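ParA (PDB 3EZF) probably binds and hydrolyses ATP to drive DNA partition and, in its ADP-bound form, probably binds operator DNA to regulate transcription. Local coordinates at residues P53-I59 against Y96-I101; I173-Q179 against I206-D212; V215-W219 against L259-N265; N231-R237 against E304-R309. The contacts are given in a common frame with arbitrary orientation. Numbering follows the deposited sequence.

Contact 1 of 4, residues P53-I59 against Y96-I101. With SO4 (sulfate ion), chain H; SO4 (sulfate ion), chain D.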
# COMPACT_ATOMS: atom_id res chain seq x y z
N PRO A 53 11.23 -20.54 31.47
CA PRO A 53 10.12 -20.91 32.36
C PRO A 53 10.05 -22.39 32.71
O PRO A 53 10.35 -23.24 31.89
CB PRO A 53 8.89 -20.46 31.57
CG PRO A 53 9.38 -19.28 30.86
CD PRO A 53 10.73 -19.73 30.35
N LYS A 54 9.64 -22.67 33.93
CA LYS A 54 9.49 -24.03 34.42
C LYS A 54 10.74 -24.90 34.27
O LYS A 54 10.64 -26.13 34.26
CB LYS A 54 8.32 -24.70 33.70
CG LYS A 54 7.09 -23.80 33.59
CD LYS A 54 6.63 -23.30 34.97
CE LYS A 54 5.65 -24.25 35.64
NZ LYS A 54 4.30 -24.20 34.97
N LEU A 55 11.91 -24.27 34.17
CA LEU A 55 13.15 -25.01 34.01
C LEU A 55 14.28 -24.43 34.88
O LEU A 55 14.20 -23.29 35.33
CB LEU A 55 13.60 -25.02 32.54
CG LEU A 55 12.64 -25.53 31.46
CD1 LEU A 55 13.32 -25.42 30.12
CD2 LEU A 55 12.19 -26.95 31.72
N SER A 56 15.32 -25.22 35.07
CA SER A 56 16.46 -24.83 35.87
C SER A 56 17.65 -25.66 35.42
O SER A 56 17.48 -26.67 34.74
CB SER A 56 16.17 -25.13 37.33
OG SER A 56 16.09 -26.53 37.53
N ARG A 57 18.85 -25.25 35.81
CA ARG A 57 20.05 -25.99 35.43
C ARG A 57 20.00 -27.46 35.86
O ARG A 57 20.68 -28.30 35.29
CB ARG A 57 21.30 -25.31 35.99
CG ARG A 57 21.57 -23.90 35.43
CD ARG A 57 23.02 -23.48 35.64
NE ARG A 57 23.31 -22.13 35.12
CZ ARG A 57 24.50 -21.55 35.18
NH1 ARG A 57 25.53 -22.18 35.73
NH2 ARG A 57 24.69 -20.32 34.70
N ARG A 58 19.17 -27.77 36.86
CA ARG A 58 19.04 -29.14 37.35
C ARG A 58 18.09 -29.89 36.43
O ARG A 58 18.36 -31.04 36.08
CB ARG A 58 18.52 -29.15 38.79
CG ARG A 58 18.53 -30.52 39.47
CD ARG A 58 17.28 -31.34 39.18
NE ARG A 58 16.08 -30.72 39.74
CZ ARG A 58 14.84 -31.17 39.54
NH1 ARG A 58 13.80 -30.54 40.10
NH2 ARG A 58 14.63 -32.23 38.77
N ILE A 59 17.00 -29.23 36.04
CA ILE A 59 16.00 -29.84 35.15
C ILE A 59 16.64 -30.20 33.81
O ILE A 59 16.58 -31.34 33.35
CB ILE A 59 14.84 -28.88 34.83
CG1 ILE A 59 14.25 -28.28 36.11
CG2 ILE A 59 13.79 -29.60 33.98
CD1 ILE A 59 13.40 -29.20 36.90
N TYR A 96 10.87 -29.78 26.98
CA TYR A 96 9.63 -29.39 27.65
C TYR A 96 8.64 -30.53 27.49
O TYR A 96 7.76 -30.74 28.34
CB TYR A 96 9.02 -28.13 27.02
CG TYR A 96 9.52 -26.82 27.55
CD1 TYR A 96 10.25 -25.94 26.75
CD2 TYR A 96 9.21 -26.41 28.85
CE1 TYR A 96 10.66 -24.71 27.23
CE2 TYR A 96 9.62 -25.17 29.35
CZ TYR A 96 10.34 -24.32 28.54
OH TYR A 96 10.77 -23.10 29.01
N ALA A 97 8.77 -31.26 26.39
CA ALA A 97 7.87 -32.37 26.12
C ALA A 97 8.25 -33.55 27.00
O ALA A 97 7.40 -34.26 27.54
CB ALA A 97 7.92 -32.76 24.65
N HIS A 98 9.55 -33.76 27.15
CA HIS A 98 10.03 -34.85 27.98
C HIS A 98 9.60 -34.56 29.42
O HIS A 98 9.20 -35.45 30.15
CB HIS A 98 11.54 -34.93 27.88
CG HIS A 98 12.13 -35.99 28.74
ND1 HIS A 98 13.33 -35.83 29.40
CD2 HIS A 98 11.68 -37.22 29.08
CE1 HIS A 98 13.59 -36.91 30.11
NE2 HIS A 98 12.61 -37.77 29.94
N ARG A 99 9.66 -33.29 29.81
CA ARG A 99 9.27 -32.85 31.15
C ARG A 99 7.75 -32.88 31.29
O ARG A 99 7.18 -32.35 32.25
CB ARG A 99 9.79 -31.44 31.39
CG ARG A 99 10.72 -31.32 32.58
CD ARG A 99 11.72 -32.46 32.57
NE ARG A 99 12.57 -32.50 33.76
CZ ARG A 99 12.13 -32.35 35.00
NH1 ARG A 99 10.84 -32.14 35.24
NH2 ARG A 99 12.99 -32.41 36.01
N LYS A 100 7.10 -33.49 30.31
CA LYS A 100 5.65 -33.60 30.26
C LYS A 100 4.88 -32.31 30.55
O LYS A 100 3.89 -32.32 31.27
CB LYS A 100 5.16 -34.71 31.20
CG LYS A 100 5.26 -36.09 30.57
CD LYS A 100 4.53 -37.15 31.37
CE LYS A 100 5.30 -37.57 32.62
NZ LYS A 100 4.55 -38.65 33.36
N ILE A 101 5.35 -31.19 29.98
CA ILE A 101 4.69 -29.90 30.16
C ILE A 101 3.76 -29.70 28.97
O ILE A 101 4.21 -29.57 27.82
CB ILE A 101 5.71 -28.75 30.20
CG1 ILE A 101 6.63 -28.93 31.40
CG2 ILE A 101 4.99 -27.42 30.28
CD1 ILE A 101 7.84 -28.03 31.37
S SO4 H . 10.99 -32.73 39.52
O1 SO4 H . 11.91 -33.87 39.36
O2 SO4 H . 9.64 -33.22 39.86
O3 SO4 H . 10.93 -31.97 38.26
O4 SO4 H . 11.46 -31.84 40.60
S SO4 D . 2.87 -20.84 35.31
O1 SO4 D . 2.45 -22.25 35.48
O2 SO4 D . 2.02 -20.20 34.30
O3 SO4 D . 4.28 -20.79 34.88
O4 SO4 D . 2.75 -20.12 36.60
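Tyr96, near the end of helix 89-98, reaches into the loop before helix 57-69. Its OH donates to Pro53 O (2.9 Å), while Leu55 CD1 lies over one ring face, 4.0 Å from the centroid of the Tyr96 ring, a CH-pi contact. Past the helix end, Arg99 sends its guanidinium across to Ile59, whose CG2 sits over the planar group at 3.2 Å from Arg99 NE. There it also meets a like charge: Arg99 NH2 is 3.2 Å from Arg58 NH2. The sulfate of chain H, probably from the crystallisation liquor, spans the two arginines, taking hydrogen bonds from Arg58 NH1 to O4 (2.7 Å) and from Arg99 NH1 to O3 (3.0 Å), which probably offsets the repulsion here. Lys100, with positive phi, is the C-prime residue of a Schellman motif, in which Ile101 N bonds back to Tyr96 O (2.9 Å). That turn brings Ile101 CD1 to 4.1 Å from Lys54 CB. On the facing side Ser56 OG caps helix 57-69 by accepting from Ile59 N (3.2 Å). The contact belongs to the helix-turn-helix domain: Leu55 also packs on Val49 of helix 46-50, and Arg99 touches Gln62 one turn further along helix 57-69.

Contact 2 of 4, residues I173-Q179 against I206-D212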
# COMPACT_ATOMS: atom_id res chain seq x y z
N ILE A 173 5.90 -18.89 -6.63
CA ILE A 173 4.75 -19.60 -6.06
C ILE A 173 3.66 -19.84 -7.10
O ILE A 173 3.82 -19.50 -8.27
CB ILE A 173 4.13 -18.81 -4.89
CG1 ILE A 173 5.16 -18.60 -3.78
CG2 ILE A 173 2.90 -19.52 -4.36
CD1 ILE A 173 4.71 -17.63 -2.70
N LEU A 174 2.54 -20.42 -6.66
CA LEU A 174 1.46 -20.70 -7.58
C LEU A 174 0.06 -20.68 -6.96
O LEU A 174 -0.87 -20.14 -7.56
CB LEU A 174 1.64 -22.08 -8.21
CG LEU A 174 2.93 -22.30 -9.01
CD1 LEU A 174 2.98 -23.71 -9.58
CD2 LEU A 174 3.04 -21.27 -10.13
N GLU A 175 -0.09 -21.24 -5.77
CA GLU A 175 -1.40 -21.30 -5.16
C GLU A 175 -1.69 -20.21 -4.13
O GLU A 175 -1.29 -20.33 -2.97
CB GLU A 175 -1.60 -22.68 -4.52
CG GLU A 175 -3.04 -23.05 -4.19
CD GLU A 175 -3.85 -23.36 -5.43
OE1 GLU A 175 -4.95 -23.95 -5.30
OE2 GLU A 175 -3.38 -23.01 -6.53
N THR A 176 -2.38 -19.16 -4.54
CA THR A 176 -2.73 -18.09 -3.63
C THR A 176 -3.96 -18.52 -2.84
O THR A 176 -4.65 -19.48 -3.20
CB THR A 176 -3.06 -16.79 -4.36
OG1 THR A 176 -4.21 -16.99 -5.18
CG2 THR A 176 -1.88 -16.33 -5.21
N ALA A 177 -4.23 -17.81 -1.74
CA ALA A 177 -5.37 -18.09 -0.87
C ALA A 177 -6.69 -17.89 -1.62
O ALA A 177 -7.63 -18.68 -1.48
CB ALA A 177 -5.31 -17.20 0.36
N ALA A 178 -6.75 -16.83 -2.42
CA ALA A 178 -7.95 -16.54 -3.18
C ALA A 178 -8.25 -17.70 -4.12
O ALA A 178 -9.40 -18.13 -4.26
CB ALA A 178 -7.77 -15.26 -3.97
N GLN A 179 -7.20 -18.22 -4.75
CA GLN A 179 -7.33 -19.34 -5.66
C GLN A 179 -7.68 -20.63 -4.92
O GLN A 179 -8.59 -21.36 -5.34
CB GLN A 179 -6.03 -19.50 -6.45
CG GLN A 179 -5.72 -18.31 -7.36
CD GLN A 179 -4.26 -18.29 -7.84
OE1 GLN A 179 -3.82 -17.31 -8.45
NE2 GLN A 179 -3.52 -19.36 -7.57
N ILE A 206 0.17 -18.95 3.61
CA ILE A 206 -0.57 -19.24 2.37
C ILE A 206 -0.42 -17.93 1.61
O ILE A 206 -1.06 -16.94 1.94
CB ILE A 206 -2.07 -19.50 2.58
CG1 ILE A 206 -2.30 -20.91 3.13
CG2 ILE A 206 -2.79 -19.42 1.25
CD1 ILE A 206 -3.79 -21.31 3.23
N PRO A 207 0.42 -17.93 0.56
CA PRO A 207 0.71 -16.76 -0.28
C PRO A 207 -0.45 -16.05 -1.01
O PRO A 207 -1.55 -16.59 -1.17
CB PRO A 207 1.77 -17.31 -1.25
CG PRO A 207 1.35 -18.75 -1.42
CD PRO A 207 1.01 -19.16 -0.00
N ALA A 208 -0.16 -14.82 -1.42
CA ALA A 208 -1.09 -13.97 -2.14
C ALA A 208 -0.43 -13.56 -3.47
O ALA A 208 0.74 -13.86 -3.71
CB ALA A 208 -1.42 -12.72 -1.32
N SER A 209 -1.18 -12.86 -4.31
CA SER A 209 -0.66 -12.41 -5.59
C SER A 209 -1.28 -11.09 -5.97
O SER A 209 -2.26 -10.66 -5.36
CB SER A 209 -0.96 -13.43 -6.68
OG SER A 209 -0.60 -12.90 -7.94
N ILE A 210 -0.72 -10.44 -6.98
CA ILE A 210 -1.27 -9.17 -7.44
C ILE A 210 -2.45 -9.54 -8.33
O ILE A 210 -3.28 -8.69 -8.69
CB ILE A 210 -0.24 -8.35 -8.25
CG1 ILE A 210 -0.86 -7.03 -8.71
CG2 ILE A 210 0.23 -9.14 -9.45
CD1 ILE A 210 -1.32 -6.13 -7.57
N ASP A 211 -2.52 -10.82 -8.69
CA ASP A 211 -3.60 -11.33 -9.52
C ASP A 211 -4.91 -11.38 -8.75
O ASP A 211 -5.99 -11.05 -9.29
CB ASP A 211 -3.28 -12.74 -10.01
CG ASP A 211 -2.79 -12.76 -11.44
OD1 ASP A 211 -3.19 -11.84 -12.20
OD2 ASP A 211 -2.04 -13.69 -11.80
N ASP A 212 -4.82 -11.79 -7.48
CA ASP A 212 -5.97 -11.92 -6.59
C ASP A 212 -6.87 -10.69 -6.57
O ASP A 212 -8.07 -10.80 -6.34
CB ASP A 212 -5.52 -12.26 -5.16
CG ASP A 212 -4.79 -13.60 -5.08
OD1 ASP A 212 -5.12 -14.50 -5.88
OD2 ASP A 212 -3.90 -13.76 -4.21
O HOH W 1 -4.61 -14.74 -1.72
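The two backbones come closest where Thr176 and Ala208 pass with their CA atoms 4.7 Å apart. Ala177 N donates to Pro207 O (3.0 Å), and Thr176 CA makes a CA-H...O contact with that same Pro207 O at 3.1 Å, so one carbonyl meets both the N-cap residue and the first residue of helix 177-182. Pro207 follows Ile206, the last residue of edge strand 203-206 in the parallel sheet of the P-loop NTPase fold. Its ring is covered by Ile173, with CD1 3.3 Å from Pro207 CB, and Ala177 CB packs on Ile206 CG2 at 3.5 Å. Thr176 is the N-cap: its OG1 accepts from Gln179 N (3.3 Å) and donates to Asp212 OD1 (2.7 Å), while its CG2 rests 3.4 Å from Ser209 CB. Asp212 OD2 takes Ser209 N (2.9 Å), part of a capping box with Ser209, and also accepts from a water that is itself bonded to Ala178 N (3.1 Å). Nearby Asp211 forms a salt bridge with Arg293 of the second subunit. The chemistry is thus that of two helix starts joined through one carboxylate: Asp212, in the capping box that leads into helix 212-216, binds the N-cap hydroxyl of helix 177-182 directly and that helix's amide end through water, which satisfies a charge otherwise costly to bury.

Contact 3 of 4, residues V215-W219 against L259-N265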
# COMPACT_ATOMS: atom_id res chain seq x y z
N VAL A 215 -9.18 -11.25 -9.14
CA VAL A 215 -10.06 -12.31 -8.68
C VAL A 215 -11.20 -11.70 -7.88
O VAL A 215 -12.37 -12.06 -8.08
CB VAL A 215 -9.29 -13.33 -7.79
CG1 VAL A 215 -10.20 -14.46 -7.35
CG2 VAL A 215 -8.10 -13.88 -8.54
N ALA A 216 -10.87 -10.79 -6.97
CA ALA A 216 -11.89 -10.16 -6.13
C ALA A 216 -12.91 -9.39 -6.96
O ALA A 216 -14.11 -9.60 -6.82
CB ALA A 216 -11.23 -9.22 -5.12
N SER A 217 -12.43 -8.53 -7.85
CA SER A 217 -13.29 -7.73 -8.70
C SER A 217 -14.38 -8.53 -9.41
O SER A 217 -15.26 -7.94 -10.04
CB SER A 217 -12.46 -7.02 -9.76
OG SER A 217 -11.42 -6.26 -9.16
N GLN A 218 -14.33 -9.85 -9.28
CA GLN A 218 -15.28 -10.71 -9.95
C GLN A 218 -15.64 -11.88 -9.05
O GLN A 218 -16.17 -12.90 -9.50
CB GLN A 218 -14.63 -11.19 -11.24
CG GLN A 218 -15.48 -12.05 -12.14
CD GLN A 218 -14.79 -12.32 -13.46
OE1 GLN A 218 -13.57 -12.59 -13.50
NE2 GLN A 218 -15.55 -12.26 -14.56
N TRP A 219 -15.39 -11.71 -7.76
CA TRP A 219 -15.66 -12.74 -6.77
C TRP A 219 -17.02 -13.43 -6.84
O TRP A 219 -17.07 -14.64 -7.07
CB TRP A 219 -15.43 -12.19 -5.35
CG TRP A 219 -15.47 -13.28 -4.29
CD1 TRP A 219 -16.47 -13.52 -3.40
CD2 TRP A 219 -14.48 -14.30 -4.06
NE1 TRP A 219 -16.18 -14.62 -2.63
CE2 TRP A 219 -14.96 -15.11 -3.02
CE3 TRP A 219 -13.24 -14.60 -4.64
CZ2 TRP A 219 -14.25 -16.22 -2.54
CZ3 TRP A 219 -12.53 -15.70 -4.17
CH2 TRP A 219 -13.04 -16.49 -3.12
N LEU A 259 -10.94 -3.70 -0.42
CA LEU A 259 -11.33 -5.08 -0.73
C LEU A 259 -12.59 -5.44 0.06
O LEU A 259 -12.77 -4.98 1.19
CB LEU A 259 -10.20 -6.05 -0.35
CG LEU A 259 -9.57 -6.89 -1.46
CD1 LEU A 259 -10.65 -7.74 -2.08
CD2 LEU A 259 -8.90 -6.00 -2.51
N ASP A 260 -13.46 -6.23 -0.53
CA ASP A 260 -14.65 -6.61 0.21
C ASP A 260 -14.77 -8.11 0.26
O ASP A 260 -14.62 -8.70 1.32
CB ASP A 260 -15.92 -6.00 -0.42
CG ASP A 260 -16.59 -4.96 0.47
OD1 ASP A 260 -17.81 -4.73 0.28
OD2 ASP A 260 -15.91 -4.38 1.35
N PRO A 261 -15.01 -8.76 -0.88
CA PRO A 261 -15.11 -10.21 -0.74
C PRO A 261 -14.04 -10.82 0.15
O PRO A 261 -14.33 -11.72 0.93
CB PRO A 261 -15.08 -10.71 -2.18
CG PRO A 261 -14.38 -9.60 -2.92
CD PRO A 261 -14.93 -8.37 -2.30
N PHE A 262 -12.80 -10.34 0.08
CA PHE A 262 -11.76 -10.89 0.93
C PHE A 262 -11.93 -10.42 2.36
O PHE A 262 -11.86 -11.22 3.29
CB PHE A 262 -10.36 -10.51 0.40
CG PHE A 262 -10.03 -11.13 -0.95
CD1 PHE A 262 -8.86 -10.77 -1.62
CD2 PHE A 262 -10.88 -12.06 -1.54
CE1 PHE A 262 -8.55 -11.33 -2.85
CE2 PHE A 262 -10.57 -12.61 -2.78
CZ PHE A 262 -9.41 -12.25 -3.44
N LEU A 263 -12.15 -9.11 2.54
CA LEU A 263 -12.37 -8.52 3.87
C LEU A 263 -13.54 -9.23 4.55
O LEU A 263 -13.44 -9.68 5.69
CB LEU A 263 -12.71 -7.04 3.74
CG LEU A 263 -12.21 -6.04 4.78
CD1 LEU A 263 -12.47 -6.53 6.18
CD2 LEU A 263 -10.73 -5.83 4.56
N LEU A 264 -14.66 -9.29 3.83
CA LEU A 264 -15.89 -9.92 4.30
C LEU A 264 -15.65 -11.38 4.70
O LEU A 264 -16.10 -11.83 5.76
CB LEU A 264 -16.97 -9.85 3.20
CG LEU A 264 -17.86 -8.62 2.98
CD1 LEU A 264 -18.97 -8.61 3.99
CD2 LEU A 264 -17.06 -7.34 3.06
N ASN A 265 -14.95 -12.13 3.86
CA ASN A 265 -14.65 -13.53 4.16
C ASN A 265 -13.77 -13.56 5.40
O ASN A 265 -13.97 -14.42 6.27
CB ASN A 265 -13.94 -14.21 2.99
CG ASN A 265 -14.89 -15.02 2.13
OD1 ASN A 265 -15.40 -16.06 2.55
ND2 ASN A 265 -15.14 -14.55 0.93
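The ring of Phe262 carries the methyl of Ala216 over one face, with Ala216 CB 4.1 Å from the ring centroid and 18° off its normal, a clear CH-pi contact. This is core packing inside the P-loop NTPase fold, where helix 261-267 meets the end of helix 212-216 and the start of helix 219-226. The same methyl also touches Leu259 CD1 (3.4 Å from Ala216 CB) and Pro261 CG (3.9 Å from Ala216 CB), so a small residue fills the notch among three larger ones. Phe262 then turns its edge toward the face of Trp219 in an offset edge-to-face pair, centroids 5.7 Å apart and planes at 85°, with Phe262 CE2 3.8 Å from Trp219 CE3. Pro261, in the first turn of its helix, presses CB to within 3.3 Å of Trp219 CG. Helix 177-182 joins the packing through Ala178 on Phe262 and Leu182 on Trp219, and His258 of the second subunit packs on Leu259 and Ser217, which places this core beside the dimer interface. Polar atoms at the border have partners too: Trp219 NE1 and Asn265 ND2 both donate to Gln232 O, and Asn265 ND2 also reaches back one turn to Pro261 O at 2.9 Å.

Contact 4 of 4, residues N231-R237 against E304-R309. Unlike the reference sequence in segment 231-237: Asn231 (reference Lys), Gln232 (reference Pro), Tyr233 (reference Ser), Ile235 (reference Val).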
# COMPACT_ATOMS: atom_id res chain seq x y z
N ASN A 231 -22.03 -19.85 -0.31
CA ASN A 231 -22.16 -18.49 0.22
C ASN A 231 -20.82 -17.79 0.04
O ASN A 231 -19.83 -18.17 0.65
CB ASN A 231 -22.52 -18.53 1.70
CG ASN A 231 -22.70 -17.16 2.29
OD1 ASN A 231 -23.71 -16.86 2.92
ND2 ASN A 231 -21.70 -16.29 2.09
N GLN A 232 -20.80 -16.74 -0.77
CA GLN A 232 -19.56 -16.03 -1.05
C GLN A 232 -18.77 -15.54 0.14
O GLN A 232 -17.59 -15.25 0.01
CB GLN A 232 -19.82 -14.84 -1.96
CG GLN A 232 -20.68 -13.78 -1.34
CD GLN A 232 -20.91 -12.62 -2.25
OE1 GLN A 232 -21.93 -11.95 -2.15
NE2 GLN A 232 -19.96 -12.37 -3.16
N TYR A 233 -19.40 -15.43 1.30
CA TYR A 233 -18.69 -14.92 2.48
C TYR A 233 -18.36 -15.97 3.53
O TYR A 233 -17.96 -15.63 4.64
CB TYR A 233 -19.49 -13.76 3.10
CG TYR A 233 -19.69 -12.59 2.15
CD1 TYR A 233 -20.94 -11.96 2.04
CD2 TYR A 233 -18.64 -12.12 1.35
CE1 TYR A 233 -21.13 -10.90 1.15
CE2 TYR A 233 -18.82 -11.06 0.46
CZ TYR A 233 -20.07 -10.45 0.37
OH TYR A 233 -20.25 -9.41 -0.52
N GLU A 234 -18.51 -17.24 3.19
CA GLU A 234 -18.21 -18.31 4.13
C GLU A 234 -17.19 -19.26 3.52
O GLU A 234 -16.85 -20.27 4.13
CB GLU A 234 -19.46 -19.11 4.48
CG GLU A 234 -20.58 -18.30 5.09
CD GLU A 234 -21.77 -19.16 5.54
OE1 GLU A 234 -21.87 -20.33 5.10
OE2 GLU A 234 -22.62 -18.68 6.32
N ILE A 235 -16.70 -18.94 2.32
CA ILE A 235 -15.72 -19.79 1.66
C ILE A 235 -14.43 -19.96 2.46
O ILE A 235 -13.96 -21.07 2.64
CB ILE A 235 -15.32 -19.27 0.26
CG1 ILE A 235 -16.56 -18.83 -0.53
CG2 ILE A 235 -14.59 -20.36 -0.49
CD1 ILE A 235 -17.62 -19.91 -0.66
N LEU A 236 -13.87 -18.85 2.95
CA LEU A 236 -12.63 -18.88 3.73
C LEU A 236 -12.70 -19.88 4.89
O LEU A 236 -11.76 -20.62 5.11
CB LEU A 236 -12.28 -17.48 4.27
CG LEU A 236 -10.83 -17.11 4.61
CD1 LEU A 236 -10.83 -15.97 5.60
CD2 LEU A 236 -10.07 -18.27 5.20
N ARG A 237 -13.80 -19.89 5.63
CA ARG A 237 -13.93 -20.80 6.77
C ARG A 237 -14.13 -22.23 6.32
O ARG A 237 -13.66 -23.16 6.97
CB ARG A 237 -15.12 -20.40 7.66
CG ARG A 237 -14.80 -20.14 9.15
CD ARG A 237 -14.37 -21.36 10.00
NE ARG A 237 -13.71 -20.89 11.22
CZ ARG A 237 -13.37 -21.64 12.28
NH1 ARG A 237 -13.63 -22.94 12.32
NH2 ARG A 237 -12.76 -21.07 13.31
N GLU A 304 -26.40 -11.77 3.99
CA GLU A 304 -25.99 -12.86 3.13
C GLU A 304 -26.22 -14.19 3.85
O GLU A 304 -25.88 -15.26 3.33
CB GLU A 304 -24.52 -12.70 2.75
CG GLU A 304 -24.13 -13.38 1.44
CD GLU A 304 -24.50 -12.55 0.21
OE1 GLU A 304 -24.26 -13.03 -0.92
OE2 GLU A 304 -25.04 -11.42 0.39
N GLY A 305 -26.79 -14.11 5.05
CA GLY A 305 -27.06 -15.31 5.82
C GLY A 305 -25.90 -15.88 6.62
O GLY A 305 -26.03 -16.93 7.24
N VAL A 306 -24.76 -15.21 6.60
CA VAL A 306 -23.63 -15.70 7.38
C VAL A 306 -23.72 -15.08 8.77
O VAL A 306 -24.35 -14.05 8.96
CB VAL A 306 -22.26 -15.37 6.72
CG1 VAL A 306 -22.48 -14.49 5.51
CG2 VAL A 306 -21.32 -14.71 7.71
N GLU A 307 -23.08 -15.74 9.73
CA GLU A 307 -23.09 -15.32 11.12
C GLU A 307 -21.67 -15.14 11.65
O GLU A 307 -21.09 -16.08 12.18
CB GLU A 307 -23.83 -16.37 11.94
CG GLU A 307 -23.40 -17.81 11.62
CD GLU A 307 -23.70 -18.21 10.17
OE1 GLU A 307 -24.88 -18.12 9.76
OE2 GLU A 307 -22.75 -18.61 9.44
N PRO A 308 -21.11 -13.94 11.53
CA PRO A 308 -19.75 -13.73 12.03
C PRO A 308 -19.45 -14.42 13.36
O PRO A 308 -20.32 -14.55 14.22
CB PRO A 308 -19.63 -12.20 12.10
CG PRO A 308 -21.04 -11.74 12.24
CD PRO A 308 -21.78 -12.65 11.28
N ARG A 309 -18.21 -14.88 13.49
CA ARG A 309 -17.72 -15.56 14.68
C ARG A 309 -17.00 -14.56 15.57
O ARG A 309 -16.69 -14.86 16.72
CB ARG A 309 -16.71 -16.64 14.29
CG ARG A 309 -17.22 -17.71 13.34
CD ARG A 309 -16.07 -18.60 12.85
NE ARG A 309 -15.15 -18.98 13.93
CZ ARG A 309 -15.41 -19.90 14.85
NH1 ARG A 309 -16.56 -20.55 14.83
NH2 ARG A 309 -14.52 -20.17 15.80
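Glu304, Arg237 and Arg309 lose the most surface here, and they sit toward the two ends of the interface. Glu304 directly follows helix 294-303, just ahead of Gly305, whose positive phi (82°) belongs to the Schellman motif that ends this helix of the P-loop NTPase domain. The aliphatic part of Glu304 lies against Tyr233, with CG 3.5 Å from Tyr233 CD1. The chain then runs past the turn leading into helix 235-241, and Val306 fills the middle: its CG1 packs 3.9 Å from Tyr233 CB, and Leu301 of helix 294-303 touches both Val306 and Tyr233. Further along, the guanidiniums of Arg237 and Arg309 overlap, Arg309 NE lying over one face of the Arg237 group and Arg237 NH2 over one face of the Arg309 group, with Arg237 NH2 3.2 Å from Arg309 NH2. Two positive charges so close need counterions, and each has one: Arg237 NH1 forms a salt bridge with Asp242, Arg309 NH2 with Asp271, which offsets the like charges. A second like-charged pair occurs between the arginines and Val306, where Glu234 OE2 stands 3.1 Å from Glu307 OE2.

Overall arrangement
Contact 1 stands apart in the helix-turn-helix domain, its centre 41 to 47 Å from the other three, all in the P-loop NTPase domain. Along the chain, contacts 1 and 2 each close before the next opens, whereas contacts 3 and 4 interleave their segments. Contacts 2 and 3, 13 Å apart between centres, touch through Ala178 and Phe262; contacts 3 and 4, 12 Å apart, meet where Gln232 O probably accepts from Trp219 NE1 and Asn265 ND2. These three run from the end of edge strand 203-206 to the loop before strand 312-317, contacts 2 and 3 touching the second subunit and Pro308 packing on its Tyr7. The probable DNA-binding part thus lies apart from the nucleotide-binding fold.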